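Local coordinates for catechol 2,3-dioxygenase (Rhodococcus sp., PDB 2WL9), which probably catalyses iron-dependent extradiol ring cleavage of catechols by molecular oxygen during the breakdown of aromatic hydrocarbons, at residues C[155-160]-C[199-204]; C[80-85]-C[106-111]; C[228-233]-C[252-257]. All coordinates share one frame; numbering follows the deposited sequence.

Contact 1: residues C[155-160]-C[199-204]; sequences DDVEEA and LAFGVG
The F201 ring carries the methyl group of A160 over one face. A160 CB stands 4.1 Å from the ring centroid and 26° off the ring normal, a CH-pi contact. It is displaced toward the rim, and its nearest ring atom is F201 CE2 at 3.7 Å. V157 meets the CE2 corner of the ring in two ways. Its carbonyl O comes obliquely to F201 CE2. Its CG1 lies 4.1 Å from F201 CE2. The other methyl of V157 serves the backbone: CG2, anti to the carbonyl carbon, rests 3.8 Å from G202 CA. G202 has a positive phi and turns the chain out of strand 199-201. The contact is thus the first turn of helix 157-167 lying on the sheet of a glyoxalase-type (vicinal oxygen chelate) domain. F201 also packs on V188 and M190 of strand 184-191 and on Y164 of the same helix. D156 is the N-cap of the helix. Its CG is anti to the backbone N (chi1 -169°), and OD1 accepts from E159 N at 3.0 Å. The N-H points almost straight at it (173°), from above the carboxylate plane.

Contact 2: residues C[80-85]-C[106-111]; sequences EQLKNA and VKLHDP
L82 faces L108 and V106 from a helical turn closed by the bond from N84 N to E80 O, 2.9 Å long. The next bond of this kind, A85 N to Q81 O, is 3.1 Å long and completes the C-terminal end of helix 72-84. The contact itself is wholly apolar and buried. L82 and L108 reach toward each other, tip to tip. The fork of L82 receives a single methyl of L108. L108 CD1 lies 3.9 Å from L82 CD2 and 4.1 Å from L82 CD1. The two backbones stay well apart, with the CA atoms of L82 and L108 separated by 9.7 Å, and the leucine side chains span that gap. L82 CG is anti to its carbonyl carbon (chi1 -65°), which sends the fork out from the helix toward the strand. L82 CD1 also turns to V106, where it meets CG1 at 4.3 Å, a looser touch. V106 and L108 both direct their side chains at the helix, and K107 between them points to the other side of the strand, against helix 94-100. I87 and F89, on the chain after the helix, pack against L82 as well. This is helix-on-sheet packing in the N-terminal VOC region. Strand 104-109 runs antiparallel to strand 115-120, where L108 touches I118. On the other flank lies the short strand 90-91, the edge of the sheet within this chain. Further along, F163 of helix 157-167 covers L108.

Contact 3: residues C[228-233]-C[252-257]; sequences DLVRQQ and FYCANP
This contact belongs to the glyoxalase-type domain that holds the iron. Helix 220-232 packs here on strand 250-255, which supplies one of the metal-site residues, Y253. Within 228-233, V230 is the residue that meets strand 250-255. F252 and C254, two residues apart on the strand, both face it. V230 CG2 lies against both F252 and C254, and CG1 is nearest to C254 CB. V230 CG2 comes to the edge of the F252 ring, near its plane, 4.0 Å from CE1. It is nearly as close to CZ, at 4.1 Å. The two side chains run past one another, and the methyl meets the ring at its rim. F252 and C254 share nearly the same first torsion, between the backbone N and the carbonyl carbon (chi1 69° and 68°), and this setting brings the F252 ring and C254 SG to the same V230 methyl. Y253 leaves from the other side of the strand, toward the iron. The strand therefore presents an apolar surface to the helix and a ligand to the metal. Y253 OH is also hydrogen-bonded to H244 NE2, and the Y253 ring meets the imidazole of H212, another metal-site residue, edge-to-face. F252 has a further edge-to-face partner in H227, the helix residue before the segment. On the outer side of the helix, D228 OD2 accepts a hydrogen bond from G284 N of a second subunit. The V230 and C254 CA atoms are 7.8 Å apart, and the space between them is bridged by two close pairs: V230 CG1 lies 4.0 Å from C254 CB, and V230 CG2 lies 4.0 Å from C254 SG.

Contacts 1 and 2 adjoin, although they belong to different family regions. Their centres are 18 Å apart. P111, at the end of 106-111, meets the first turn of helix 157-167, with P111 CG 3.6 Å from E159 O. Contacts 1 and 3 reach the same sheet and do not touch. Their nearest atoms are about 8 Å apart and their centres 27 Å. The iron is bound by H149, H212, Y253 and E263. Contact 3 contributes Y253 itself, whereas the side chains of F252 and F201 lie about 11 and 12 Å from the metal. Contact 2 is remote from contact 3, with centres 37 Å apart.

Contact 1: residues C[155-160]-C[199-204]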
ATOM      1  N   ASP C 155      13.181  39.917  24.400  1.00 25.93           N
ATOM      2  CA  ASP C 155      12.835  40.731  25.572  1.00 26.77           C
ATOM      3  C   ASP C 155      11.322  40.931  25.702  1.00 26.82           C
ATOM      4  O   ASP C 155      10.812  41.217  26.793  1.00 27.23           O
ATOM      5  CB  ASP C 155      13.550  42.089  25.519  1.00 27.40           C
ATOM      6  CG  ASP C 155      13.009  43.007  24.423  1.00 28.28           C
ATOM      7  OD1 ASP C 155      12.757  42.536  23.291  1.00 29.22           O
ATOM      8  OD2 ASP C 155      12.836  44.213  24.699  1.00 29.81           O
ATOM      9  N   ASP C 156      10.618  40.806  24.581  1.00 26.47           N
ATOM     10  CA  ASP C 156       9.168  40.933  24.555  1.00 26.52           C
ATOM     11  C   ASP C 156       8.590  39.715  23.848  1.00 26.19           C
ATOM     12  O   ASP C 156       8.528  39.676  22.613  1.00 25.63           O
ATOM     13  CB  ASP C 156       8.755  42.217  23.830  1.00 26.86           C
ATOM     14  CG  ASP C 156       7.278  42.545  23.994  1.00 27.43           C
ATOM     15  OD1 ASP C 156       6.439  41.619  24.070  1.00 26.96           O
ATOM     16  OD2 ASP C 156       6.951  43.749  24.039  1.00 28.45           O
ATOM     17  N   VAL C 157       8.173  38.733  24.640  1.00 26.02           N
ATOM     18  CA  VAL C 157       7.595  37.487  24.120  1.00 26.20           C
ATOM     19  C   VAL C 157       6.368  37.715  23.238  1.00 26.21           C
ATOM     20  O   VAL C 157       6.270  37.137  22.157  1.00 26.24           O
ATOM     21  CB  VAL C 157       7.257  36.491  25.261  1.00 26.18           C
ATOM     22  CG1 VAL C 157       6.634  35.214  24.707  1.00 26.01           C
ATOM     23  CG2 VAL C 157       8.505  36.151  26.050  1.00 26.56           C
ATOM     24  N   GLU C 158       5.439  38.557  23.690  1.00 26.71           N
ATOM     25  CA  GLU C 158       4.216  38.801  22.926  1.00 26.99           C
ATOM     26  C   GLU C 158       4.464  39.480  21.572  1.00 26.54           C
ATOM     27  O   GLU C 158       3.880  39.073  20.562  1.00 25.86           O
ATOM     28  CB  GLU C 158       3.175  39.576  23.744  1.00 27.89           C
ATOM     29  CG  GLU C 158       1.747  39.226  23.343  1.00 30.18           C
ATOM     30  CD  GLU C 158       0.693  39.725  24.317  1.00 34.24           C
ATOM     31  OE1 GLU C 158       0.974  40.653  25.112  1.00 36.45           O
ATOM     32  OE2 GLU C 158      -0.436  39.189  24.273  1.00 35.56           O
ATOM     33  N   GLU C 159       5.328  40.498  21.551  1.00 26.04           N
ATOM     34  CA  GLU C 159       5.685  41.174  20.299  1.00 25.89           C
ATOM     35  C   GLU C 159       6.365  40.207  19.331  1.00 24.70           C
ATOM     36  O   GLU C 159       6.057  40.201  18.141  1.00 24.11           O
ATOM     37  CB  GLU C 159       6.586  42.390  20.545  1.00 26.54           C
ATOM     38  CG  GLU C 159       5.824  43.698  20.711  1.00 28.77           C
ATOM     39  CD  GLU C 159       6.723  44.875  21.050  1.00 31.80           C
ATOM     40  OE1 GLU C 159       7.961  44.775  20.880  1.00 33.26           O
ATOM     41  OE2 GLU C 159       6.182  45.910  21.495  1.00 33.71           O
ATOM     42  N   ALA C 160       7.283  39.403  19.860  1.00 24.01           N
ATOM     43  CA  ALA C 160       7.940  38.341  19.101  1.00 23.50           C
ATOM     44  C   ALA C 160       6.923  37.358  18.504  1.00 23.09           C
ATOM     45  O   ALA C 160       7.033  36.976  17.337  1.00 22.29           O
ATOM     46  CB  ALA C 160       8.937  37.606  19.982  1.00 23.48           C
ATOM     47  N   LEU C 199      11.396  27.303  15.787  1.00 19.11           N
ATOM     48  CA  LEU C 199      11.708  28.486  16.588  1.00 19.35           C
ATOM     49  C   LEU C 199      11.078  28.402  17.966  1.00 19.49           C
ATOM     50  O   LEU C 199       9.927  27.982  18.091  1.00 18.90           O
ATOM     51  CB  LEU C 199      11.191  29.735  15.867  1.00 19.49           C
ATOM     52  CG  LEU C 199      11.415  31.123  16.460  1.00 19.84           C
ATOM     53  CD1 LEU C 199      12.894  31.404  16.596  1.00 20.41           C
ATOM     54  CD2 LEU C 199      10.756  32.143  15.569  1.00 21.31           C
ATOM     55  N   ALA C 200      11.838  28.803  18.991  1.00 19.67           N
ATOM     56  CA  ALA C 200      11.313  28.941  20.346  1.00 20.38           C
ATOM     57  C   ALA C 200      11.961  30.117  21.085  1.00 20.39           C
ATOM     58  O   ALA C 200      13.065  30.547  20.740  1.00 19.94           O
ATOM     59  CB  ALA C 200      11.487  27.643  21.136  1.00 20.22           C
ATOM     60  N   PHE C 201      11.245  30.653  22.072  1.00 21.09           N
ATOM     61  CA  PHE C 201      11.725  31.780  22.883  1.00 22.14           C
ATOM     62  C   PHE C 201      10.903  31.933  24.174  1.00 23.34           C
ATOM     63  O   PHE C 201       9.920  31.222  24.382  1.00 23.20           O
ATOM     64  CB  PHE C 201      11.738  33.087  22.071  1.00 21.88           C
ATOM     65  CG  PHE C 201      10.493  33.322  21.262  1.00 21.82           C
ATOM     66  CD1 PHE C 201      10.451  32.984  19.913  1.00 21.77           C
ATOM     67  CD2 PHE C 201       9.364  33.888  21.846  1.00 22.08           C
ATOM     68  CE1 PHE C 201       9.299  33.198  19.158  1.00 21.60           C
ATOM     69  CE2 PHE C 201       8.211  34.103  21.105  1.00 22.32           C
ATOM     70  CZ  PHE C 201       8.177  33.759  19.755  1.00 21.85           C
ATOM     71  N   GLY C 202      11.307  32.860  25.035  1.00 24.35           N
ATOM     72  CA  GLY C 202      10.633  33.050  26.325  1.00 26.29           C
ATOM     73  C   GLY C 202      11.104  32.062  27.375  1.00 27.42           C
ATOM     74  O   GLY C 202      10.337  31.657  28.253  1.00 27.93           O
ATOM     75  N   VAL C 203      12.373  31.673  27.273  1.00 28.57           N
ATOM     76  CA  VAL C 203      13.022  30.794  28.247  1.00 29.49           C
ATOM     77  C   VAL C 203      13.757  31.609  29.319  1.00 30.38           C
ATOM     78  O   VAL C 203      14.532  31.065  30.115  1.00 30.77           O
ATOM     79  CB  VAL C 203      14.017  29.820  27.562  1.00 29.36           C
ATOM     80  CG1 VAL C 203      13.275  28.854  26.635  1.00 29.32           C
ATOM     81  CG2 VAL C 203      15.102  30.592  26.801  1.00 29.82           C
ATOM     82  N   GLY C 204      13.513  32.915  29.328  1.00 30.76           N
ATOM     83  CA  GLY C 204      14.129  33.806  30.303  1.00 31.80           C
ATOM     84  C   GLY C 204      15.451  34.398  29.843  1.00 32.00           C
ATOM     85  O   GLY C 204      15.848  34.217  28.683  1.00 32.11           O
TER

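Contact 2: residues C[80-85]-C[106-111]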
ATOM      1  N   GLU C  80       5.095  43.262   1.517  1.00 25.94           N
ATOM      2  CA  GLU C  80       3.916  44.124   1.558  1.00 27.09           C
ATOM      3  C   GLU C  80       3.241  44.079   2.931  1.00 26.92           C
ATOM      4  O   GLU C  80       2.786  45.109   3.431  1.00 27.09           O
ATOM      5  CB  GLU C  80       2.926  43.751   0.450  1.00 27.27           C
ATOM      6  CG  GLU C  80       2.140  44.937  -0.093  1.00 29.97           C
ATOM      7  CD  GLU C  80       3.007  45.893  -0.898  1.00 32.39           C
ATOM      8  OE1 GLU C  80       3.355  46.967  -0.365  1.00 33.42           O
ATOM      9  OE2 GLU C  80       3.359  45.563  -2.055  1.00 33.89           O
ATOM     10  N   GLN C  81       3.200  42.888   3.530  1.00 26.88           N
ATOM     11  CA  GLN C  81       2.681  42.691   4.886  1.00 27.15           C
ATOM     12  C   GLN C  81       3.531  43.420   5.935  1.00 26.63           C
ATOM     13  O   GLN C  81       2.994  43.990   6.887  1.00 26.80           O
ATOM     14  CB  GLN C  81       2.564  41.193   5.222  1.00 27.15           C
ATOM     15  CG  GLN C  81       1.421  40.461   4.503  1.00 29.79           C
ATOM     16  CD  GLN C  81       1.304  38.989   4.892  1.00 32.04           C
ATOM     17  OE1 GLN C  81       1.951  38.115   4.302  1.00 33.57           O
ATOM     18  NE2 GLN C  81       0.455  38.705   5.878  1.00 33.23           N
ATOM     19  N   LEU C  82       4.850  43.412   5.748  1.00 25.98           N
ATOM     20  CA  LEU C  82       5.763  44.143   6.631  1.00 25.61           C
ATOM     21  C   LEU C  82       5.539  45.649   6.535  1.00 26.19           C
ATOM     22  O   LEU C  82       5.494  46.346   7.555  1.00 26.08           O
ATOM     23  CB  LEU C  82       7.223  43.801   6.309  1.00 25.21           C
ATOM     24  CG  LEU C  82       7.687  42.360   6.556  1.00 24.06           C
ATOM     25  CD1 LEU C  82       9.050  42.120   5.906  1.00 24.73           C
ATOM     26  CD2 LEU C  82       7.742  42.045   8.047  1.00 23.68           C
ATOM     27  N   LYS C  83       5.390  46.135   5.305  1.00 26.35           N
ATOM     28  CA  LYS C  83       5.112  47.543   5.040  1.00 27.43           C
ATOM     29  C   LYS C  83       3.776  47.985   5.655  1.00 27.71           C
ATOM     30  O   LYS C  83       3.675  49.094   6.186  1.00 27.80           O
ATOM     31  CB  LYS C  83       5.148  47.817   3.531  1.00 27.50           C
ATOM     32  CG  LYS C  83       5.032  49.293   3.152  1.00 29.09           C
ATOM     33  CD  LYS C  83       5.189  49.503   1.659  1.00 30.05           C
ATOM     34  CE  LYS C  83       4.721  50.893   1.252  1.00 32.34           C
ATOM     35  NZ  LYS C  83       5.024  51.192  -0.178  1.00 32.92           N
ATOM     36  N   ASN C  84       2.768  47.114   5.593  1.00 28.03           N
ATOM     37  CA  ASN C  84       1.449  47.397   6.180  1.00 28.76           C
ATOM     38  C   ASN C  84       1.485  47.462   7.698  1.00 28.77           C
ATOM     39  O   ASN C  84       0.761  48.256   8.311  1.00 29.41           O
ATOM     40  CB  ASN C  84       0.420  46.358   5.737  1.00 28.88           C
ATOM     41  CG  ASN C  84       0.046  46.489   4.273  1.00 30.13           C
ATOM     42  OD1 ASN C  84       0.348  47.495   3.625  1.00 31.01           O
ATOM     43  ND2 ASN C  84      -0.623  45.468   3.745  1.00 30.25           N
ATOM     44  N   ALA C  85       2.337  46.626   8.291  1.00 28.06           N
ATOM     45  CA  ALA C  85       2.522  46.574   9.734  1.00 27.81           C
ATOM     46  C   ALA C  85       3.478  47.656  10.239  1.00 27.79           C
ATOM     47  O   ALA C  85       3.726  47.754  11.440  1.00 27.95           O
ATOM     48  CB  ALA C  85       3.021  45.187  10.148  1.00 27.44           C
ATOM     49  N   VAL C 106      15.224  39.866   1.654  1.00 19.05           N
ATOM     50  CA  VAL C 106      14.782  41.008   2.421  1.00 19.26           C
ATOM     51  C   VAL C 106      15.468  40.935   3.793  1.00 18.91           C
ATOM     52  O   VAL C 106      15.547  39.863   4.397  1.00 19.26           O
ATOM     53  CB  VAL C 106      13.220  41.034   2.481  1.00 19.69           C
ATOM     54  CG1 VAL C 106      12.689  41.235   3.876  1.00 19.36           C
ATOM     55  CG2 VAL C 106      12.663  42.058   1.501  1.00 19.77           C
ATOM     56  N   LYS C 107      16.003  42.060   4.259  1.00 18.96           N
ATOM     57  CA  LYS C 107      16.673  42.108   5.560  1.00 18.67           C
ATOM     58  C   LYS C 107      15.940  43.023   6.538  1.00 18.59           C
ATOM     59  O   LYS C 107      15.551  44.145   6.184  1.00 18.85           O
ATOM     60  CB  LYS C 107      18.137  42.569   5.415  1.00 19.31           C
ATOM     61  CG  LYS C 107      19.032  41.647   4.593  1.00 18.65           C
ATOM     62  CD  LYS C 107      20.421  42.262   4.394  1.00 19.49           C
ATOM     63  CE  LYS C 107      21.411  41.255   3.832  1.00 18.90           C
ATOM     64  NZ  LYS C 107      22.664  41.902   3.356  1.00 20.48           N
ATOM     65  N   LEU C 108      15.771  42.540   7.766  1.00 18.21           N
ATOM     66  CA  LEU C 108      15.133  43.304   8.838  1.00 18.56           C
ATOM     67  C   LEU C 108      15.588  42.800  10.212  1.00 18.57           C
ATOM     68  O   LEU C 108      16.592  42.083  10.317  1.00 17.95           O
ATOM     69  CB  LEU C 108      13.600  43.242   8.696  1.00 18.58           C
ATOM     70  CG  LEU C 108      12.894  41.884   8.777  1.00 18.43           C
ATOM     71  CD1 LEU C 108      11.446  42.066   9.228  1.00 19.70           C
ATOM     72  CD2 LEU C 108      12.963  41.094   7.461  1.00 18.30           C
ATOM     73  N   HIS C 109      14.858  43.174  11.262  1.00 18.86           N
ATOM     74  CA  HIS C 109      15.119  42.663  12.606  1.00 19.03           C
ATOM     75  C   HIS C 109      13.834  42.235  13.290  1.00 18.91           C
ATOM     76  O   HIS C 109      12.791  42.856  13.106  1.00 19.38           O
ATOM     77  CB  HIS C 109      15.821  43.714  13.465  1.00 19.74           C
ATOM     78  CG  HIS C 109      17.208  44.027  13.014  1.00 20.59           C
ATOM     79  ND1 HIS C 109      17.471  44.846  11.939  1.00 21.71           N
ATOM     80  CD2 HIS C 109      18.411  43.617  13.480  1.00 21.89           C
ATOM     81  CE1 HIS C 109      18.778  44.934  11.766  1.00 22.24           C
ATOM     82  NE2 HIS C 109      19.369  44.198  12.688  1.00 22.78           N
ATOM     83  N   ASP C 110      13.908  41.186  14.098  1.00 18.97           N
ATOM     84  CA  ASP C 110      12.750  40.801  14.895  1.00 19.35           C
ATOM     85  C   ASP C 110      12.640  41.747  16.102  1.00 19.68           C
ATOM     86  O   ASP C 110      13.489  42.634  16.255  1.00 20.18           O
ATOM     87  CB  ASP C 110      12.780  39.299  15.256  1.00 18.88           C
ATOM     88  CG  ASP C 110      13.670  38.966  16.449  1.00 19.57           C
ATOM     89  OD1 ASP C 110      14.290  39.862  17.060  1.00 19.64           O
ATOM     90  OD2 ASP C 110      13.738  37.760  16.771  1.00 21.38           O
ATOM     91  N   PRO C 111      11.598  41.592  16.944  1.00 19.99           N
ATOM     92  CA  PRO C 111      11.444  42.550  18.047  1.00 20.35           C
ATOM     93  C   PRO C 111      12.540  42.460  19.105  1.00 20.76           C
ATOM     94  O   PRO C 111      12.820  43.453  19.777  1.00 20.92           O
ATOM     95  CB  PRO C 111      10.084  42.182  18.646  1.00 20.23           C
ATOM     96  CG  PRO C 111       9.346  41.543  17.516  1.00 20.45           C
ATOM     97  CD  PRO C 111      10.395  40.752  16.792  1.00 19.44           C
TER

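Contact 3: residues C[228-233]-C[252-257]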
ATOM      1  N   ASP C 228      28.959   9.642  21.486  1.00 26.93           N
ATOM      2  CA  ASP C 228      30.169   8.966  21.945  1.00 27.70           C
ATOM      3  C   ASP C 228      31.403   9.847  21.778  1.00 27.85           C
ATOM      4  O   ASP C 228      32.285   9.856  22.641  1.00 27.92           O
ATOM      5  CB  ASP C 228      30.368   7.626  21.225  1.00 27.96           C
ATOM      6  CG  ASP C 228      29.614   6.478  21.894  1.00 28.72           C
ATOM      7  OD1 ASP C 228      28.911   6.705  22.908  1.00 30.14           O
ATOM      8  OD2 ASP C 228      29.732   5.341  21.400  1.00 29.21           O
ATOM      9  N   LEU C 229      31.448  10.577  20.665  1.00 27.81           N
ATOM     10  CA  LEU C 229      32.534  11.506  20.375  1.00 28.01           C
ATOM     11  C   LEU C 229      32.580  12.700  21.324  1.00 27.93           C
ATOM     12  O   LEU C 229      33.649  13.031  21.839  1.00 28.37           O
ATOM     13  CB  LEU C 229      32.480  11.980  18.914  1.00 28.01           C
ATOM     14  CG  LEU C 229      33.521  11.383  17.961  1.00 29.01           C
ATOM     15  CD1 LEU C 229      33.244  11.786  16.520  1.00 28.24           C
ATOM     16  CD2 LEU C 229      34.938  11.791  18.367  1.00 29.46           C
ATOM     17  N   VAL C 230      31.429  13.336  21.553  1.00 27.47           N
ATOM     18  CA  VAL C 230      31.321  14.454  22.496  1.00 27.53           C
ATOM     19  C   VAL C 230      31.881  14.058  23.862  1.00 28.27           C
ATOM     20  O   VAL C 230      32.666  14.808  24.464  1.00 28.02           O
ATOM     21  CB  VAL C 230      29.846  14.960  22.638  1.00 27.27           C
ATOM     22  CG1 VAL C 230      29.696  15.911  23.821  1.00 27.04           C
ATOM     23  CG2 VAL C 230      29.387  15.650  21.362  1.00 26.32           C
ATOM     24  N   ARG C 231      31.477  12.870  24.319  1.00 28.65           N
ATOM     25  CA  ARG C 231      31.892  12.322  25.612  0.50 29.17           C
ATOM     26  C   ARG C 231      33.390  12.019  25.636  1.00 29.87           C
ATOM     27  O   ARG C 231      34.077  12.295  26.627  1.00 30.25           O
ATOM     28  CB  ARG C 231      31.101  11.048  25.923  0.50 29.05           C
ATOM     29  CG  ARG C 231      29.627  11.268  26.217  0.50 28.12           C
ATOM     30  CD  ARG C 231      29.436  11.973  27.538  0.50 27.43           C
ATOM     31  NE  ARG C 231      28.030  12.137  27.886  0.50 26.27           N
ATOM     32  CZ  ARG C 231      27.607  12.912  28.876  0.50 25.86           C
ATOM     33  NH1 ARG C 231      28.490  13.587  29.598  0.50 25.62           N
ATOM     34  NH2 ARG C 231      26.312  13.017  29.140  0.50 25.66           N
ATOM     35  N   GLN C 232      33.887  11.440  24.542  1.00 30.14           N
ATOM     36  CA  GLN C 232      35.307  11.127  24.391  1.00 30.81           C
ATOM     37  C   GLN C 232      36.168  12.396  24.362  1.00 30.98           C
ATOM     38  O   GLN C 232      37.248  12.426  24.948  1.00 31.35           O
ATOM     39  CB  GLN C 232      35.549  10.303  23.121  1.00 30.92           C
ATOM     40  CG  GLN C 232      36.956   9.702  23.021  1.00 31.94           C
ATOM     41  CD  GLN C 232      37.233   9.026  21.686  1.00 33.38           C
ATOM     42  OE1 GLN C 232      36.925   9.565  20.617  1.00 33.36           O
ATOM     43  NE2 GLN C 232      37.829   7.841  21.744  1.00 34.19           N
ATOM     44  N   GLN C 233      35.681  13.436  23.687  1.00 30.84           N
ATOM     45  CA  GLN C 233      36.445  14.682  23.534  1.00 31.25           C
ATOM     46  C   GLN C 233      36.277  15.627  24.731  1.00 31.29           C
ATOM     47  O   GLN C 233      36.759  16.766  24.708  1.00 31.56           O
ATOM     48  CB  GLN C 233      36.090  15.382  22.216  1.00 31.03           C
ATOM     49  CG  GLN C 233      36.529  14.617  20.964  1.00 32.32           C
ATOM     50  CD  GLN C 233      36.617  15.496  19.721  1.00 34.52           C
ATOM     51  OE1 GLN C 233      36.801  16.714  19.810  1.00 34.25           O
ATOM     52  NE2 GLN C 233      36.488  14.875  18.547  1.00 35.62           N
ATOM     53  N   PHE C 252      20.373  15.263  23.015  1.00 20.77           N
ATOM     54  CA  PHE C 252      21.157  15.795  24.122  1.00 20.77           C
ATOM     55  C   PHE C 252      21.610  17.215  23.773  1.00 20.52           C
ATOM     56  O   PHE C 252      21.530  17.619  22.613  1.00 19.99           O
ATOM     57  CB  PHE C 252      22.329  14.868  24.487  1.00 21.18           C
ATOM     58  CG  PHE C 252      23.410  14.797  23.452  1.00 21.93           C
ATOM     59  CD1 PHE C 252      24.585  15.528  23.612  1.00 22.62           C
ATOM     60  CD2 PHE C 252      23.275  13.986  22.328  1.00 22.04           C
ATOM     61  CE1 PHE C 252      25.597  15.462  22.666  1.00 22.34           C
ATOM     62  CE2 PHE C 252      24.287  13.917  21.375  1.00 21.27           C
ATOM     63  CZ  PHE C 252      25.451  14.658  21.548  1.00 22.73           C
ATOM     64  N   TYR C 253      22.047  17.969  24.779  1.00 20.53           N
ATOM     65  CA  TYR C 253      22.502  19.346  24.593  1.00 20.43           C
ATOM     66  C   TYR C 253      23.959  19.461  25.023  1.00 20.59           C
ATOM     67  O   TYR C 253      24.289  19.144  26.171  1.00 21.09           O
ATOM     68  CB  TYR C 253      21.673  20.305  25.452  1.00 20.74           C
ATOM     69  CG  TYR C 253      20.233  20.520  25.030  1.00 20.47           C
ATOM     70  CD1 TYR C 253      19.841  21.722  24.443  1.00 21.30           C
ATOM     71  CD2 TYR C 253      19.258  19.546  25.255  1.00 19.87           C
ATOM     72  CE1 TYR C 253      18.518  21.950  24.068  1.00 21.91           C
ATOM     73  CE2 TYR C 253      17.921  19.763  24.883  1.00 21.21           C
ATOM     74  CZ  TYR C 253      17.561  20.977  24.293  1.00 22.19           C
ATOM     75  OH  TYR C 253      16.255  21.227  23.908  1.00 22.65           O
ATOM     76  N   CYS C 254      24.817  19.934  24.120  1.00 20.34           N
ATOM     77  CA  CYS C 254      26.252  20.040  24.387  1.00 20.91           C
ATOM     78  C   CYS C 254      26.836  21.374  23.924  1.00 20.81           C
ATOM     79  O   CYS C 254      26.266  22.036  23.057  1.00 20.55           O
ATOM     80  CB  CYS C 254      27.017  18.872  23.748  1.00 20.42           C
ATOM     81  SG  CYS C 254      27.072  18.845  21.928  1.00 21.88           S
ATOM     82  N   ALA C 255      27.974  21.754  24.506  1.00 21.11           N
ATOM     83  CA  ALA C 255      28.653  23.014  24.174  1.00 21.34           C
ATOM     84  C   ALA C 255      29.265  23.006  22.780  1.00 20.93           C
ATOM     85  O   ALA C 255      29.770  21.985  22.320  1.00 21.30           O
ATOM     86  CB  ALA C 255      29.733  23.325  25.206  1.00 21.64           C
ATOM     87  N   ASN C 256      29.227  24.156  22.117  1.00 20.64           N
ATOM     88  CA  ASN C 256      29.962  24.341  20.866  1.00 20.44           C
ATOM     89  C   ASN C 256      31.179  25.277  21.063  1.00 20.81           C
ATOM     90  O   ASN C 256      31.381  25.793  22.164  1.00 21.40           O
ATOM     91  CB  ASN C 256      29.022  24.779  19.725  1.00 19.77           C
ATOM     92  CG  ASN C 256      28.364  26.128  19.966  1.00 19.75           C
ATOM     93  OD1 ASN C 256      28.997  27.092  20.401  1.00 19.92           O
ATOM     94  ND2 ASN C 256      27.081  26.207  19.650  1.00 20.54           N
ATOM     95  N   PRO C 257      32.008  25.471  20.022  1.00 20.87           N
ATOM     96  CA  PRO C 257      33.206  26.306  20.188  1.00 21.35           C
ATOM     97  C   PRO C 257      32.933  27.774  20.504  1.00 21.21           C
ATOM     98  O   PRO C 257      33.860  28.485  20.888  1.00 22.26           O
ATOM     99  CB  PRO C 257      33.913  26.185  18.835  1.00 21.24           C
ATOM    100  CG  PRO C 257      33.402  24.930  18.251  1.00 21.13           C
ATOM    101  CD  PRO C 257      31.978  24.839  18.695  1.00 20.71           C
TER